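Local coordinates for protein 2-oxoglutarate-dependent dioxygenase DAO (PDB 6KUN) that probably catalyses the irreversible iron(II)- and 2-oxoglutarate-dependent oxidation of the auxin indole-3-acetic acid to inactive 2-oxoindole-3-acetic acid, at residues R154-N159 with R242-M247; S74-P79 with E87-C92; E186-L191 with A238-V243; L182-C187 with V204-G209. All coordinates share one frame; numbering follows the deposited sequence.

All four contacts belong to the eight-stranded mixed sheet of the jelly roll or to loops at its end. Contact 2 comes first along the chain, a hairpin at one edge of the sheet; its strand 86-92 lies next to strand 151-158, which contact 1 pairs with strand 242-249. The two segments of contact 1 lie 83 residues apart in the chain, and contact 4 is nested between them, while contact 3 shares Arg242 and Val243 with contact 1, and Glu186 and Cys187 with contact 4. The centres of contacts 3 and 4 are about 9 Å apart, those of contacts 2 and 4 about 21 Å. Contacts 1 and 3 both touch 2-oxoglutarate, so strand pairing and loop packing converge on the cosubstrate.

Contact 1: R154-N159 with R242-M247. With AKG (2-oxoglutaric acid), chain G; IAC (1H-indol-3-ylacetic acid), chain H.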
loop_
_atom_site.group_PDB
_atom_site.type_symbol
_atom_site.label_atom_id
_atom_site.label_comp_id
_atom_site.label_asym_id
_atom_site.label_seq_id
_atom_site.Cartn_x
_atom_site.Cartn_y
_atom_site.Cartn_z
ATOM N N ARG B 154 -6.565 16.729 -8.600
ATOM C CA ARG B 154 -7.300 16.783 -7.332
ATOM C C ARG B 154 -6.792 15.718 -6.360
ATOM O O ARG B 154 -6.507 14.575 -6.739
ATOM C CB ARG B 154 -8.779 16.596 -7.558
ATOM C CG ARG B 154 -9.694 17.414 -6.721
ATOM C CD ARG B 154 -11.153 17.007 -7.000
ATOM N NE ARG B 154 -11.792 17.771 -8.074
ATOM C CZ ARG B 154 -12.942 17.426 -8.654
ATOM N NH1 ARG B 154 -13.571 16.318 -8.279
ATOM N NH2 ARG B 154 -13.455 18.177 -9.618
ATOM N N MET B 155 -6.638 16.123 -5.113
ATOM C CA MET B 155 -6.363 15.234 -3.988
ATOM C C MET B 155 -7.601 15.285 -3.116
ATOM O O MET B 155 -8.075 16.389 -2.789
ATOM C CB MET B 155 -5.104 15.662 -3.235
ATOM C CG MET B 155 -3.831 15.504 -4.061
ATOM S SD MET B 155 -2.355 16.293 -3.320
ATOM C CE MET B 155 -2.795 18.052 -3.326
ATOM N N ASN B 156 -8.152 14.113 -2.801
ATOM C CA ASN B 156 -9.456 14.051 -2.147
ATOM C C ASN B 156 -9.371 13.260 -0.835
ATOM O O ASN B 156 -8.644 12.269 -0.731
ATOM C CB ASN B 156 -10.546 13.361 -3.013
ATOM C CG ASN B 156 -10.566 13.835 -4.467
ATOM O OD1 ASN B 156 -10.870 14.982 -4.759
ATOM N ND2 ASN B 156 -10.269 12.918 -5.389
ATOM N N ARG B 157 -10.200 13.647 0.129
ATOM C CA ARG B 157 -10.411 12.845 1.328
ATOM C C ARG B 157 -11.888 12.831 1.679
ATOM O O ARG B 157 -12.521 13.885 1.779
ATOM C CB ARG B 157 -9.605 13.381 2.505
ATOM C CG ARG B 157 -9.630 12.501 3.707
ATOM C CD ARG B 157 -8.605 12.937 4.723
ATOM N NE ARG B 157 -9.097 13.965 5.620
ATOM C CZ ARG B 157 -8.654 14.137 6.871
ATOM N NH1 ARG B 157 -7.720 13.338 7.350
ATOM N NH2 ARG B 157 -9.151 15.097 7.628
ATOM N N TYR B 158 -12.433 11.631 1.850
ATOM C CA TYR B 158 -13.813 11.436 2.318
ATOM C C TYR B 158 -13.723 10.942 3.756
ATOM O O TYR B 158 -13.145 9.887 4.026
ATOM C CB TYR B 158 -14.591 10.464 1.413
ATOM C CG TYR B 158 -14.564 10.864 -0.061
ATOM C CD1 TYR B 158 -13.427 10.653 -0.832
ATOM C CD2 TYR B 158 -15.658 11.463 -0.671
ATOM C CE1 TYR B 158 -13.377 11.024 -2.159
ATOM C CE2 TYR B 158 -15.619 11.844 -1.998
ATOM C CZ TYR B 158 -14.474 11.615 -2.739
ATOM O OH TYR B 158 -14.418 11.979 -4.067
ATOM N N ASN B 159 -14.243 11.730 4.684
ATOM C CA ASN B 159 -14.079 11.453 6.110
ATOM C C ASN B 159 -15.206 10.561 6.608
ATOM O O ASN B 159 -16.148 10.984 7.276
ATOM C CB ASN B 159 -14.004 12.761 6.879
ATOM C CG ASN B 159 -12.743 13.509 6.571
ATOM O OD1 ASN B 159 -11.652 12.974 6.761
ATOM N ND2 ASN B 159 -12.879 14.722 6.047
ATOM N N ARG B 242 -11.301 7.666 3.161
ATOM C CA ARG B 242 -10.825 7.228 1.854
ATOM C C ARG B 242 -10.109 8.372 1.135
ATOM O O ARG B 242 -10.687 9.435 0.911
ATOM C CB ARG B 242 -11.988 6.716 1.003
ATOM C CG ARG B 242 -11.638 6.498 -0.461
ATOM C CD ARG B 242 -12.809 5.906 -1.226
ATOM N NE ARG B 242 -12.518 5.763 -2.649
ATOM C CZ ARG B 242 -12.492 6.774 -3.512
ATOM N NH1 ARG B 242 -12.743 8.008 -3.097
ATOM N NH2 ARG B 242 -12.217 6.551 -4.789
ATOM N N VAL B 243 -8.849 8.144 0.778
ATOM C CA VAL B 243 -8.031 9.153 0.121
ATOM C C VAL B 243 -7.780 8.737 -1.324
ATOM O O VAL B 243 -7.480 7.564 -1.624
ATOM C CB VAL B 243 -6.713 9.402 0.870
ATOM C CG1 VAL B 243 -5.848 10.302 0.070
ATOM C CG2 VAL B 243 -7.026 10.021 2.234
ATOM N N SER B 244 -7.932 9.699 -2.225
ATOM C CA SER B 244 -7.736 9.415 -3.627
ATOM C C SER B 244 -7.065 10.590 -4.297
ATOM O O SER B 244 -7.040 11.701 -3.773
ATOM C CB SER B 244 -9.065 9.080 -4.341
ATOM O OG SER B 244 -9.923 10.184 -4.434
ATOM N N ILE B 245 -6.509 10.313 -5.467
ATOM C CA ILE B 245 -5.843 11.304 -6.295
ATOM C C ILE B 245 -6.394 11.132 -7.706
ATOM O O ILE B 245 -6.533 9.997 -8.212
ATOM C CB ILE B 245 -4.327 11.093 -6.260
ATOM C CG1 ILE B 245 -3.830 11.024 -4.818
ATOM C CG2 ILE B 245 -3.615 12.177 -6.954
ATOM C CD1 ILE B 245 -2.449 10.521 -4.709
ATOM N N ALA B 246 -6.678 12.257 -8.349
ATOM C CA ALA B 246 -7.215 12.208 -9.705
ATOM C C ALA B 246 -6.624 13.296 -10.577
ATOM O O ALA B 246 -6.329 14.403 -10.106
ATOM C CB ALA B 246 -8.763 12.337 -9.712
ATOM N N MET B 247 -6.446 12.978 -11.845
ATOM C CA MET B 247 -6.033 13.939 -12.854
ATOM C C MET B 247 -7.085 13.941 -13.955
ATOM O O MET B 247 -7.369 12.891 -14.553
ATOM C CB MET B 247 -4.669 13.558 -13.437
ATOM C CG MET B 247 -4.178 14.557 -14.483
ATOM S SD MET B 247 -3.759 16.204 -13.859
ATOM C CE MET B 247 -2.122 15.871 -13.227
HETATM C C1 AKG G . -14.485 11.044 -9.716
HETATM O O1 AKG G . -13.409 10.467 -9.984
HETATM O O2 AKG G . -14.902 12.013 -10.387
HETATM C C2 AKG G . -15.279 10.573 -8.585
HETATM O O5 AKG G . -16.422 10.183 -8.757
HETATM C C3 AKG G . -14.677 10.570 -7.200
HETATM C C4 AKG G . -13.234 10.084 -7.274
HETATM C C5 AKG G . -12.641 10.057 -5.886
HETATM O O3 AKG G . -12.346 8.949 -5.385
HETATM O O4 AKG G . -12.465 11.141 -5.290
HETATM C C IAC H . -19.431 19.577 -13.541
HETATM C C1 IAC H . -18.812 20.267 -12.553
HETATM C C2 IAC H . -19.441 20.446 -11.295
HETATM C C3 IAC H . -20.685 19.909 -11.073
HETATM C C4 IAC H . -21.309 19.194 -12.080
HETATM C C5 IAC H . -20.690 19.056 -13.297
HETATM C C7 IAC H . -17.625 20.676 -13.027
HETATM C C8 IAC H . -17.485 20.244 -14.333
HETATM C C17 IAC H . -16.485 21.493 -12.423
HETATM C C18 IAC H . -15.559 20.663 -11.553
HETATM N N IAC H . -18.616 19.559 -14.649
HETATM O O2 IAC H . -15.068 21.201 -10.523
HETATM O O3 IAC H . -15.269 19.477 -11.870
#
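Six backbone hydrogen bonds tie Arg154, Asn156 and Tyr158 to Ala246, Ser244 and Arg242, each of the six residues using both its N-H and its carbonyl. Five donors lie in the acceptor's carbonyl plane; Ser244 N reaches Asn156 O (3.1 Å) from above it. Asn156, with CG anti to its carbonyl carbon (chi1 -46°), satisfies both ends of its amide: OD1 is hydrogen-bonded to the hydroxyl of Tyr86, and ND2 gives an in-plane, nearly straight bond to Ser244 OG (2.9 Å, 168°) while lying 2.8 Å from AKG O4. Replacing it with an alanine would probably loosen Ser244 and the cosubstrate carboxylate, since both meet this amide. Such antiparallel pairing builds the jelly-roll core, and Arg242 and Ser244 form the Arg-X-Ser motif of plant 2-oxoglutarate dioxygenases. Tyr158 OH donates a very short bond to AKG O4 (2.5 Å). Alongside its ring, at 59° to it, the Arg242 guanidinium brings NH1 and NH2 to O3 of the same carboxylate, an atom less surely placed. Arg154 turns the edge of its guanidinium to the auxin, NH2 lying 3.2 Å from IAC O3. On the sheet's other face, Arg157 rests CG on Val243 CG2 (3.9 Å) and forms a salt bridge with Glu87.

Contact 2: S74-P79 with E87-C92; sequences SGYVPP and EAFGLC
Near the start of strand 86-92, Glu87 has CG in the crowded position between backbone N and carbonyl carbon, which carries the extended chain across to Tyr76. There Tyr76 OH donates to OE2 at 2.5 Å, from 38° above the carboxylate plane. OE2 also makes a salt bridge to Lys64, and OE1 binds Arg157 and Asn159, so an acid suits this crowd of donors. Pro79 lies beside the same chain, its CD 3.9 Å from Glu87 CB. Ala88 next takes a 2.8 Å hydrogen bond at its O from Val77 N and returns one from its own N to Val77 O. Phe89 receives the edge of the Tyr76 ring over one face, offset toward the rim: CD1 of Tyr76 comes to 3.6 Å from Phe89 CZ, with the planes at 60° in an edge-to-face pair. Gly90 forms two backbone bonds with Gly75, whose phi of 136° would press any side chain against the preceding carbonyl oxygen. Leu91 turns its aliphatic chain from this partner toward Val100 and Phe103 of helix 97-106. Finally Cys92 N donates to Ser74 OG (2.8 Å), a hydroxyl prolonging the ladder where backbone pairing stops. The whole is an antiparallel beta hairpin at the edge of the large jelly-roll sheet.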
loop_
_atom_site.group_PDB
_atom_site.type_symbol
_atom_site.label_atom_id
_atom_site.label_comp_id
_atom_site.label_asym_id
_atom_site.label_seq_id
_atom_site.Cartn_x
_atom_site.Cartn_y
_atom_site.Cartn_z
ATOM N N SER B 74 -7.706 27.773 -7.097
ATOM C CA SER B 74 -7.158 26.476 -6.730
ATOM C C SER B 74 -6.627 26.525 -5.305
ATOM O O SER B 74 -6.255 27.571 -4.791
ATOM C CB SER B 74 -6.039 26.068 -7.682
ATOM O OG SER B 74 -6.537 25.732 -8.966
ATOM N N GLY B 75 -6.585 25.351 -4.680
ATOM C CA GLY B 75 -6.162 25.240 -3.298
ATOM C C GLY B 75 -7.067 24.327 -2.533
ATOM O O GLY B 75 -7.787 23.518 -3.097
ATOM N N TYR B 76 -7.024 24.451 -1.220
ATOM C CA TYR B 76 -7.862 23.627 -0.364
ATOM C C TYR B 76 -9.333 24.035 -0.455
ATOM O O TYR B 76 -9.669 25.200 -0.656
ATOM C CB TYR B 76 -7.360 23.748 1.083
ATOM C CG TYR B 76 -8.169 22.981 2.078
ATOM C CD1 TYR B 76 -8.041 21.614 2.189
ATOM C CD2 TYR B 76 -9.053 23.617 2.915
ATOM C CE1 TYR B 76 -8.777 20.901 3.104
ATOM C CE2 TYR B 76 -9.795 22.916 3.837
ATOM C CZ TYR B 76 -9.662 21.581 3.930
ATOM O OH TYR B 76 -10.412 20.875 4.836
ATOM N N VAL B 77 -10.217 23.046 -0.301
ATOM C CA VAL B 77 -11.659 23.252 -0.309
ATOM C C VAL B 77 -12.224 22.481 0.885
ATOM O O VAL B 77 -12.041 21.257 0.970
ATOM C CB VAL B 77 -12.333 22.805 -1.612
ATOM C CG1 VAL B 77 -13.735 23.425 -1.742
ATOM C CG2 VAL B 77 -11.501 23.209 -2.831
ATOM N N PRO B 78 -12.837 23.148 1.852
ATOM C CA PRO B 78 -13.319 22.447 3.042
ATOM C C PRO B 78 -14.645 21.763 2.777
ATOM O O PRO B 78 -15.285 21.998 1.744
ATOM C CB PRO B 78 -13.481 23.576 4.076
ATOM C CG PRO B 78 -13.847 24.733 3.245
ATOM C CD PRO B 78 -13.019 24.607 1.978
ATOM N N PRO B 79 -15.094 20.919 3.702
ATOM C CA PRO B 79 -16.426 20.307 3.637
ATOM C C PRO B 79 -17.538 21.286 4.027
ATOM O O PRO B 79 -18.346 21.663 3.168
ATOM C CB PRO B 79 -16.314 19.130 4.615
ATOM C CG PRO B 79 -15.219 19.481 5.542
ATOM C CD PRO B 79 -14.284 20.412 4.833
ATOM N N GLU B 87 -13.387 16.697 1.588
ATOM C CA GLU B 87 -12.460 17.820 1.524
ATOM C C GLU B 87 -11.411 17.489 0.471
ATOM O O GLU B 87 -11.218 16.327 0.106
ATOM C CB GLU B 87 -11.832 18.135 2.886
ATOM C CG GLU B 87 -10.795 17.149 3.373
ATOM C CD GLU B 87 -10.416 17.385 4.838
ATOM O OE1 GLU B 87 -10.723 16.502 5.673
ATOM O OE2 GLU B 87 -9.818 18.451 5.168
ATOM N N ALA B 88 -10.749 18.517 -0.030
ATOM C CA ALA B 88 -9.880 18.279 -1.162
ATOM C C ALA B 88 -8.920 19.434 -1.364
ATOM O O ALA B 88 -9.089 20.522 -0.808
ATOM C CB ALA B 88 -10.695 18.058 -2.443
ATOM N N PHE B 89 -7.889 19.146 -2.164
ATOM C CA PHE B 89 -6.959 20.126 -2.710
ATOM C C PHE B 89 -7.032 19.983 -4.213
ATOM O O PHE B 89 -6.855 18.864 -4.729
ATOM C CB PHE B 89 -5.501 19.867 -2.267
ATOM C CG PHE B 89 -5.245 20.066 -0.807
ATOM C CD1 PHE B 89 -5.542 19.072 0.113
ATOM C CD2 PHE B 89 -4.608 21.225 -0.364
ATOM C CE1 PHE B 89 -5.250 19.237 1.468
ATOM C CE2 PHE B 89 -4.314 21.409 0.980
ATOM C CZ PHE B 89 -4.625 20.426 1.898
ATOM N N GLY B 90 -7.307 21.074 -4.910
ATOM C CA GLY B 90 -7.389 21.074 -6.356
ATOM C C GLY B 90 -6.437 22.069 -6.982
ATOM O O GLY B 90 -6.180 23.145 -6.419
ATOM N N LEU B 91 -5.961 21.723 -8.166
ATOM C CA LEU B 91 -4.973 22.489 -8.913
ATOM C C LEU B 91 -5.408 22.549 -10.364
ATOM O O LEU B 91 -5.450 21.529 -11.045
ATOM C CB LEU B 91 -3.600 21.859 -8.797
ATOM C CG LEU B 91 -2.399 22.595 -9.390
ATOM C CD1 LEU B 91 -1.214 21.589 -9.341
ATOM C CD2 LEU B 91 -2.535 23.147 -10.756
ATOM N N CYS B 92 -5.720 23.743 -10.815
ATOM C CA CYS B 92 -5.962 24.120 -12.213
ATOM C C CYS B 92 -5.084 25.336 -12.508
ATOM O O CYS B 92 -5.085 26.285 -11.712
ATOM C CB CYS B 92 -7.437 24.476 -12.411
ATOM S SG CYS B 92 -7.962 24.455 -14.114
#

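Contact 3: E186-L191 with A238-V243; sequences ECVGGL and AAVPRV. With AKG (2-oxoglutaric acid), chain G.
Residues 186-191 form an irregular loop that comes nearest the incoming end of strand 242-249 at Val188, where Val188 CA stands 5.6 Å from Arg242 CA, and the meeting is made mainly by side chains. Val188 points at the other segment and spreads its two methyls: CG1 rests on Arg242 CB (3.6 Å) and faces Ala238 CB (4.4 Å), while CG2 meets Val240 CG2 at 3.3 Å, tighter than normal van der Waals contact. A branched, compact side chain fits here because each methyl finds a different wall. In the jelly roll both segments lie where the chain crosses between the large and the small sheet: the loop 186-191 leads from strand 179-183 to strand 191-194, and the chain at 238-243 returns from strand 232-235 to strand 242-249. Arg242 runs extended from CG to NE past the loop, so that CD lies 3.1 Å from Gly189 O before its guanidinium reaches the cosubstrate. An alanine in place of this arginine would lack the chain beyond CB, and would probably loosen the packing over Gly189 O and weaken the hold on the AKG carboxylate. Gly190, at phi 109°, takes a turn in which a side chain would strike the preceding carbonyl oxygen and point toward Arg242 CD. At the loop's outer end, Cys187 SG forms a disulfide with Cys187 of the second subunit.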
loop_
_atom_site.group_PDB
_atom_site.type_symbol
_atom_site.label_atom_id
_atom_site.label_comp_id
_atom_site.label_asym_id
_atom_site.label_seq_id
_atom_site.Cartn_x
_atom_site.Cartn_y
_atom_site.Cartn_z
ATOM N N GLU B 186 -5.759 2.139 -1.617
ATOM C CA GLU B 186 -5.591 0.692 -1.640
ATOM C C GLU B 186 -6.476 -0.000 -0.610
ATOM O O GLU B 186 -6.968 -1.103 -0.856
ATOM C CB GLU B 186 -4.130 0.321 -1.361
ATOM C CG GLU B 186 -3.107 1.030 -2.222
ATOM C CD GLU B 186 -1.682 0.662 -1.833
ATOM O OE1 GLU B 186 -0.794 1.529 -1.971
ATOM O OE2 GLU B 186 -1.460 -0.491 -1.384
ATOM N N CYS B 187 -6.706 0.636 0.530
ATOM C CA CYS B 187 -7.426 -0.010 1.618
ATOM C C CYS B 187 -8.925 0.195 1.556
ATOM O O CYS B 187 -9.676 -0.697 1.952
ATOM C CB CYS B 187 -6.887 0.509 2.948
ATOM S SG CYS B 187 -5.079 0.410 2.962
ATOM N N VAL B 188 -9.373 1.338 1.067
ATOM C CA VAL B 188 -10.777 1.712 1.066
ATOM C C VAL B 188 -11.182 1.806 -0.399
ATOM O O VAL B 188 -10.702 2.693 -1.125
ATOM C CB VAL B 188 -11.017 3.044 1.793
ATOM C CG1 VAL B 188 -12.492 3.279 1.983
ATOM C CG2 VAL B 188 -10.258 3.060 3.130
ATOM N N GLY B 189 -12.014 0.884 -0.836
ATOM C CA GLY B 189 -12.526 0.943 -2.191
ATOM C C GLY B 189 -13.723 1.863 -2.267
ATOM O O GLY B 189 -13.692 3.006 -1.799
ATOM N N GLY B 190 -14.804 1.362 -2.842
ATOM C CA GLY B 190 -16.039 2.106 -2.932
ATOM C C GLY B 190 -16.399 2.577 -4.325
ATOM O O GLY B 190 -17.581 2.834 -4.578
ATOM N N LEU B 191 -15.426 2.729 -5.227
ATOM C CA LEU B 191 -15.745 3.188 -6.574
ATOM C C LEU B 191 -16.546 2.116 -7.289
ATOM O O LEU B 191 -16.202 0.930 -7.255
ATOM C CB LEU B 191 -14.486 3.520 -7.375
ATOM C CG LEU B 191 -14.732 4.019 -8.805
ATOM C CD1 LEU B 191 -15.483 5.331 -8.930
ATOM C CD2 LEU B 191 -13.405 4.129 -9.543
ATOM N N ALA B 238 -16.386 1.354 4.264
ATOM C CA ALA B 238 -15.645 1.135 5.498
ATOM C C ALA B 238 -15.702 2.390 6.340
ATOM O O ALA B 238 -15.991 3.486 5.841
ATOM C CB ALA B 238 -14.186 0.756 5.221
ATOM N N ALA B 239 -15.408 2.226 7.631
ATOM C CA ALA B 239 -15.492 3.319 8.588
ATOM C C ALA B 239 -14.180 4.081 8.735
ATOM O O ALA B 239 -13.905 4.623 9.810
ATOM C CB ALA B 239 -15.942 2.784 9.957
ATOM N N VAL B 240 -13.351 4.108 7.698
ATOM C CA VAL B 240 -12.102 4.872 7.733
ATOM C C VAL B 240 -12.045 5.845 6.558
ATOM O O VAL B 240 -12.674 5.608 5.519
ATOM C CB VAL B 240 -10.885 3.927 7.720
ATOM C CG1 VAL B 240 -10.993 2.934 8.858
ATOM C CG2 VAL B 240 -10.817 3.174 6.396
ATOM N N PRO B 241 -11.341 6.964 6.685
ATOM C CA PRO B 241 -11.264 7.918 5.568
ATOM C C PRO B 241 -10.723 7.277 4.293
ATOM O O PRO B 241 -9.780 6.483 4.329
ATOM C CB PRO B 241 -10.306 8.996 6.082
ATOM C CG PRO B 241 -10.306 8.850 7.572
ATOM C CD PRO B 241 -10.602 7.413 7.876
ATOM N N ARG B 242 -11.301 7.666 3.161
ATOM C CA ARG B 242 -10.825 7.228 1.854
ATOM C C ARG B 242 -10.109 8.372 1.135
ATOM O O ARG B 242 -10.687 9.435 0.911
ATOM C CB ARG B 242 -11.988 6.716 1.003
ATOM C CG ARG B 242 -11.638 6.498 -0.461
ATOM C CD ARG B 242 -12.809 5.906 -1.226
ATOM N NE ARG B 242 -12.518 5.763 -2.649
ATOM C CZ ARG B 242 -12.492 6.774 -3.512
ATOM N NH1 ARG B 242 -12.743 8.008 -3.097
ATOM N NH2 ARG B 242 -12.217 6.551 -4.789
ATOM N N VAL B 243 -8.849 8.144 0.778
ATOM C CA VAL B 243 -8.031 9.153 0.121
ATOM C C VAL B 243 -7.780 8.737 -1.324
ATOM O O VAL B 243 -7.480 7.564 -1.624
ATOM C CB VAL B 243 -6.713 9.402 0.870
ATOM C CG1 VAL B 243 -5.848 10.302 0.070
ATOM C CG2 VAL B 243 -7.026 10.021 2.234
HETATM C C1 AKG G . -14.485 11.044 -9.716
HETATM O O1 AKG G . -13.409 10.467 -9.984
HETATM O O2 AKG G . -14.902 12.013 -10.387
HETATM C C2 AKG G . -15.279 10.573 -8.585
HETATM O O5 AKG G . -16.422 10.183 -8.757
HETATM C C3 AKG G . -14.677 10.570 -7.200
HETATM C C4 AKG G . -13.234 10.084 -7.274
HETATM C C5 AKG G . -12.641 10.057 -5.886
HETATM O O3 AKG G . -12.346 8.949 -5.385
HETATM O O4 AKG G . -12.465 11.141 -5.290
#

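Contact 4: L182-C187 with V204-G209; sequences LQEDEC and VDPLPG
Strand 179-183 of the jelly roll's large sheet ends at Gln183, and the chain leaves it through an Asx turn that packs on the loop 204-209, itself the link from strand 201-203 of the small sheet to strand 211-215 of the large one. Leu182, still in the strand, pairs its backbone with Val212 and touches 2-oxoglutarate. Glu184 is the first residue to meet the loop: with CG anti to its backbone N (chi1 -173°), its extended chain brings OE1 to 3.2 Å from Val204 O. Both are acceptors, so this is no hydrogen bond. Its other oxygen, OE2, has a weak hydrogen bond from Leu191 N and a long, weak ion pair with Arg242. Asp185 turns its side chain from the loop but presents its carbonyl, O lying 3.4 Å from Pro206 CB. Glu186 adds a second carbonyl, whose O is 3.4 Å from Pro206 CG; the compact proline ring sets CB and CG in van der Waals contact with the two oxygens, and its restricted phi suits this irregular loop. The Glu186 side chain then crosses the Pro208 ring at about a right angle, with OE2 3.7 Å from Pro208 CB, while OE1 makes a salt bridge to Lys50 and the chain packs against Glu186 of the second subunit. Two backbone amides hold the Asp185 carboxylate: Val243 N binds OD2, and Cys187 N donates to OD1 over 3.3 Å at 164°, reaching it from 41° above the carboxylate plane.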
loop_
_atom_site.group_PDB
_atom_site.type_symbol
_atom_site.label_atom_id
_atom_site.label_comp_id
_atom_site.label_asym_id
_atom_site.label_seq_id
_atom_site.Cartn_x
_atom_site.Cartn_y
_atom_site.Cartn_z
ATOM N N LEU B 182 -7.336 8.009 -12.156
ATOM C CA LEU B 182 -7.581 7.975 -10.718
ATOM C C LEU B 182 -6.598 7.014 -10.053
ATOM O O LEU B 182 -6.321 5.931 -10.580
ATOM C CB LEU B 182 -9.026 7.498 -10.421
ATOM C CG LEU B 182 -10.226 8.190 -11.055
ATOM C CD1 LEU B 182 -11.484 7.368 -10.766
ATOM C CD2 LEU B 182 -10.387 9.598 -10.544
ATOM N N GLN B 183 -6.140 7.395 -8.863
ATOM C CA GLN B 183 -5.402 6.508 -7.972
ATOM C C GLN B 183 -6.201 6.360 -6.676
ATOM O O GLN B 183 -6.243 7.279 -5.857
ATOM C CB GLN B 183 -4.011 7.071 -7.678
ATOM C CG GLN B 183 -3.236 6.291 -6.629
ATOM C CD GLN B 183 -1.956 5.692 -7.177
ATOM O OE1 GLN B 183 -0.869 6.236 -6.983
ATOM N NE2 GLN B 183 -2.079 4.563 -7.866
ATOM N N GLU B 184 -6.844 5.208 -6.502
ATOM C CA GLU B 184 -7.775 4.995 -5.400
ATOM C C GLU B 184 -7.015 4.512 -4.172
ATOM O O GLU B 184 -5.893 4.020 -4.255
ATOM C CB GLU B 184 -8.858 3.978 -5.804
ATOM C CG GLU B 184 -9.998 3.783 -4.791
ATOM C CD GLU B 184 -11.096 2.872 -5.330
ATOM O OE1 GLU B 184 -10.945 2.369 -6.464
ATOM O OE2 GLU B 184 -12.107 2.660 -4.629
ATOM N N ASP B 185 -7.633 4.689 -3.019
ATOM C CA ASP B 185 -7.059 4.198 -1.774
ATOM C C ASP B 185 -6.966 2.687 -1.824
ATOM O O ASP B 185 -7.975 2.027 -2.053
ATOM C CB ASP B 185 -7.938 4.631 -0.608
ATOM C CG ASP B 185 -7.179 4.694 0.676
ATOM O OD1 ASP B 185 -6.266 3.857 0.863
ATOM O OD2 ASP B 185 -7.496 5.601 1.480
ATOM N N GLU B 186 -5.759 2.139 -1.617
ATOM C CA GLU B 186 -5.591 0.692 -1.640
ATOM C C GLU B 186 -6.476 -0.000 -0.610
ATOM O O GLU B 186 -6.968 -1.103 -0.856
ATOM C CB GLU B 186 -4.130 0.321 -1.361
ATOM C CG GLU B 186 -3.107 1.030 -2.222
ATOM C CD GLU B 186 -1.682 0.662 -1.833
ATOM O OE1 GLU B 186 -0.794 1.529 -1.971
ATOM O OE2 GLU B 186 -1.460 -0.491 -1.384
ATOM N N CYS B 187 -6.706 0.636 0.530
ATOM C CA CYS B 187 -7.426 -0.010 1.618
ATOM C C CYS B 187 -8.925 0.195 1.556
ATOM O O CYS B 187 -9.676 -0.697 1.952
ATOM C CB CYS B 187 -6.887 0.509 2.948
ATOM S SG CYS B 187 -5.079 0.410 2.962
ATOM N N VAL B 204 -15.193 -1.169 -8.657
ATOM C CA VAL B 204 -13.843 -1.155 -9.198
ATOM C C VAL B 204 -12.961 -1.292 -7.960
ATOM O O VAL B 204 -12.577 -0.283 -7.335
ATOM C CB VAL B 204 -13.571 0.124 -10.016
ATOM C CG1 VAL B 204 -12.224 0.009 -10.688
ATOM C CG2 VAL B 204 -14.680 0.297 -11.043
ATOM N N ASP B 205 -12.728 -2.522 -7.546
ATOM C CA ASP B 205 -11.955 -2.771 -6.344
ATOM C C ASP B 205 -10.526 -2.288 -6.554
ATOM O O ASP B 205 -9.948 -2.503 -7.625
ATOM C CB ASP B 205 -11.982 -4.259 -5.997
ATOM C CG ASP B 205 -13.338 -4.703 -5.487
ATOM O OD1 ASP B 205 -13.899 -3.984 -4.632
ATOM O OD2 ASP B 205 -13.854 -5.743 -5.948
ATOM N N PRO B 206 -9.935 -1.621 -5.564
ATOM C CA PRO B 206 -8.572 -1.108 -5.752
ATOM C C PRO B 206 -7.589 -2.237 -6.027
ATOM O O PRO B 206 -7.729 -3.356 -5.516
ATOM C CB PRO B 206 -8.266 -0.393 -4.425
ATOM C CG PRO B 206 -9.205 -0.992 -3.430
ATOM C CD PRO B 206 -10.437 -1.402 -4.191
ATOM N N LEU B 207 -6.599 -1.939 -6.866
ATOM C CA LEU B 207 -5.516 -2.879 -7.180
ATOM C C LEU B 207 -4.193 -2.131 -7.097
ATOM O O LEU B 207 -3.918 -1.285 -7.976
ATOM C CB LEU B 207 -5.716 -3.480 -8.563
ATOM C CG LEU B 207 -4.751 -4.543 -9.089
ATOM C CD1 LEU B 207 -3.310 -4.056 -9.175
ATOM C CD2 LEU B 207 -4.847 -5.809 -8.237
ATOM N N PRO B 208 -3.340 -2.424 -6.106
ATOM C CA PRO B 208 -2.256 -1.492 -5.769
ATOM C C PRO B 208 -1.315 -1.238 -6.935
ATOM O O PRO B 208 -1.064 -2.109 -7.776
ATOM C CB PRO B 208 -1.517 -2.197 -4.619
ATOM C CG PRO B 208 -2.487 -3.218 -4.084
ATOM C CD PRO B 208 -3.303 -3.642 -5.270
ATOM N N GLY B 209 -0.797 -0.005 -6.987
ATOM C CA GLY B 209 0.109 0.392 -8.046
ATOM C C GLY B 209 -0.497 0.539 -9.427
ATOM O O GLY B 209 0.243 0.864 -10.369
#